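Local coordinates for protein probable ribose-5-phosphate isomerase B (Mycoplasma genitalium, PDB 6MU0) that probably catalyses the interconversion of ribulose-5-phosphate and ribose-5-phosphate in the non-oxidative stage of the pentose phosphate pathway, at residues G82-M85 and A86-V90. Numbering follows the deposited sequence. Where two conformers were deposited one is given.
With 5RP (ribulose-5-phosphate), chain B.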
ATOM      1  N   GLY A  82       3.522  -0.828 -11.383  1.00  7.15           N
ATOM      2  CA  GLY A  82       2.264  -0.441 -12.001  1.00  8.19           C
ATOM      3  C   GLY A  82       1.226   0.019 -10.997  1.00  7.25           C
ATOM      4  O   GLY A  82       0.583   1.060 -11.178  1.00  7.83           O
ATOM      5  N   VAL A  83       1.051  -0.752  -9.919  1.00  7.50           N
ATOM      6  CA  VAL A  83       0.097  -0.352  -8.888  1.00  7.64           C
ATOM      7  C   VAL A  83       0.521   0.945  -8.223  1.00  7.60           C
ATOM      8  O   VAL A  83      -0.329   1.730  -7.791  1.00  8.03           O
ATOM      9  CB  VAL A  83      -0.129  -1.471  -7.850  1.00  8.11           C
ATOM     10  CG1 VAL A  83      -0.789  -2.687  -8.482  1.00  8.43           C
ATOM     11  CG2 VAL A  83       1.172  -1.842  -7.124  1.00  8.41           C
ATOM     12  N   CYS A  84       1.831   1.199  -8.129  1.00  7.49           N
ATOM     13  CA  CYS A  84       2.315   2.449  -7.546  1.00  7.73           C
ATOM     14  C   CYS A  84       1.977   3.639  -8.440  1.00  7.53           C
ATOM     15  O   CYS A  84       1.505   4.674  -7.951  1.00  8.28           O
ATOM     16  CB  CYS A  84       3.819   2.338  -7.289  1.00  8.23           C
ATOM     17  SG  CYS A  84       4.583   3.763  -6.549  1.00 11.75           S
ATOM     18  N   MET A  85       2.216   3.513  -9.753  1.00  7.91           N
ATOM     19  CA  MET A  85       1.835   4.573 -10.689  0.61  8.15           C
ATOM     20  C   MET A  85       0.348   4.864 -10.593  1.00  8.03           C
ATOM     21  O   MET A  85      -0.078   6.024 -10.498  1.00  9.24           O
ATOM     22  CB  MET A  85       2.123   4.136 -12.125  0.61  9.08           C
ATOM     23  CG  MET A  85       3.570   4.001 -12.519  0.61  9.50           C
ATOM     24  SD  MET A  85       3.648   3.307 -14.183  0.61  9.18           S
ATOM     25  CE  MET A  85       5.391   3.509 -14.553  0.61 10.36           C
ATOM     26  N   ALA A  86      -0.460   3.808 -10.643  1.00  7.89           N
ATOM     27  CA  ALA A  86      -1.908   3.964 -10.641  1.00  8.67           C
ATOM     28  C   ALA A  86      -2.403   4.552  -9.326  1.00  8.25           C
ATOM     29  O   ALA A  86      -3.172   5.522  -9.321  1.00  8.84           O
ATOM     30  CB  ALA A  86      -2.567   2.611 -10.911  1.00  8.72           C
ATOM     31  N   ALA A  87      -1.964   3.993  -8.195  1.00  8.16           N
ATOM     32  CA  ALA A  87      -2.453   4.477  -6.909  1.00  8.15           C
ATOM     33  C   ALA A  87      -2.114   5.946  -6.702  1.00  8.43           C
ATOM     34  O   ALA A  87      -2.918   6.702  -6.148  1.00  8.57           O
ATOM     35  CB  ALA A  87      -1.900   3.621  -5.773  1.00  8.74           C
ATOM     36  N   ASN A  88      -0.925   6.372  -7.139  1.00  7.88           N
ATOM     37  CA  ASN A  88      -0.536   7.767  -6.971  1.00  7.95           C
ATOM     38  C   ASN A  88      -1.356   8.725  -7.830  1.00  8.69           C
ATOM     39  O   ASN A  88      -1.341   9.927  -7.561  1.00  9.56           O
ATOM     40  CB  ASN A  88       0.966   7.944  -7.225  1.00  8.00           C
ATOM     41  CG  ASN A  88       1.801   7.622  -6.004  1.00  8.24           C
ATOM     42  OD1 ASN A  88       1.533   8.131  -4.912  1.00  8.43           O
ATOM     43  ND2 ASN A  88       2.817   6.779  -6.174  1.00  8.12           N
ATOM     44  N   LYS A  89      -2.093   8.234  -8.831  1.00  8.85           N
ATOM     45  CA  LYS A  89      -2.992   9.118  -9.561  1.00  9.37           C
ATOM     46  C   LYS A  89      -4.179   9.560  -8.717  1.00  9.99           C
ATOM     47  O   LYS A  89      -4.834  10.545  -9.063  1.00 11.35           O
ATOM     48  CB  LYS A  89      -3.514   8.445 -10.834  1.00  9.33           C
ATOM     49  CG  LYS A  89      -2.461   8.081 -11.854  1.00  9.91           C
ATOM     50  CD  LYS A  89      -1.707   9.311 -12.313  1.00 10.13           C
ATOM     51  CE  LYS A  89      -0.616   8.974 -13.317  1.00 10.62           C
ATOM     52  NZ  LYS A  89       0.100  10.216 -13.723  1.00 10.62           N
ATOM     53  N   VAL A  90      -4.468   8.864  -7.625  1.00  9.69           N
ATOM     54  CA  VAL A  90      -5.679   9.080  -6.847  1.00  9.80           C
ATOM     55  C   VAL A  90      -5.448  10.196  -5.834  1.00 10.01           C
ATOM     56  O   VAL A  90      -4.421  10.227  -5.141  1.00  9.99           O
ATOM     57  CB  VAL A  90      -6.112   7.767  -6.171  1.00  9.64           C
ATOM     58  CG1 VAL A  90      -7.363   7.975  -5.338  1.00 10.84           C
ATOM     59  CG2 VAL A  90      -6.334   6.694  -7.231  1.00 10.77           C
TER
HETATM   60  C2  5RP B 201       3.205  -4.209 -13.378  1.00 11.20           C
HETATM   61  C3  5RP B 201       3.507  -5.676 -13.152  1.00 10.64           C
HETATM   62  C5  5RP B 201       2.432  -6.691 -13.572  1.00  9.19           C
HETATM   63  O13 5RP B 201       2.169  -7.603 -12.524  1.00  8.66           O
HETATM   64  C6  5RP B 201       3.037  -7.400 -14.786  1.00  9.17           C
HETATM   65  O14 5RP B 201       3.287  -6.426 -15.797  1.00  9.32           O
HETATM   66  C7  5RP B 201       2.141  -8.495 -15.321  1.00  9.32           C
HETATM   67  O8  5RP B 201       2.897  -9.248 -16.287  1.00  9.00           O
HETATM   68  P9  5RP B 201       2.190 -10.454 -17.072  1.00  9.02           P
HETATM   69  O12 5RP B 201       3.258 -11.003 -17.975  1.00  9.82           O
HETATM   70  O11 5RP B 201       1.721 -11.454 -16.021  1.00  9.19           O
HETATM   71  O10 5RP B 201       1.002  -9.884 -17.824  1.00  9.67           O
HETATM   72  O4  5RP B 201       4.566  -6.068 -12.707  1.00 10.49           O
HETATM   73  O1  5RP B 201       4.293  -3.400 -12.947  1.00 12.51           O
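Ala86 N bonds back to Gly82 O at 3.0 Å and Ala87 N to Val83 O at 2.8 Å, the i to i+4 ladder of the short alpha-helix 81-88, the helix that follows strand 72-75 of the parallel sheet in the Rossmann-like fold of this LacAB/RpiB enzyme. Asn88 N continues the ladder to Cys84 O, but the next rung fades: Lys89 N reaches Met85 O weakly, at 3.4 Å with an N-H...O angle of only 128°. Lys89 N keeps that weak bond and makes a shorter one to Ala86 O, and Val90 N bonds to Ala87 O, both i to i+3.

On one flank, Cys84 holds SG anti to its own backbone N (chi1 -179°), which places the sulfur 3.5 Å from Asn88 ND2, one turn on. The base of the Asn88 side chain lies alongside the same turn, with CB 3.4 Å from Cys84 O, while its OD1 accepts a hydrogen bond from Ala95 N and ties Asn88 to the first residue of strand 95-97. Val83 and Ala87 rest on Leu75 of strand 72-75, while Ala86 touches Ala57 of helix 53-66.

At the opening turn the helix meets the substrate. Val83 N donates to OD1 of the oxidised cysteine (3-sulfinoalanine) at position 77, the probable proton acceptor in its unmodified form. Gly82, with no side chain, lets ribulose-5-phosphate come close: Gly82 N donates to sugar O1 at 3.1 Å, with an N-H...O angle of 142°.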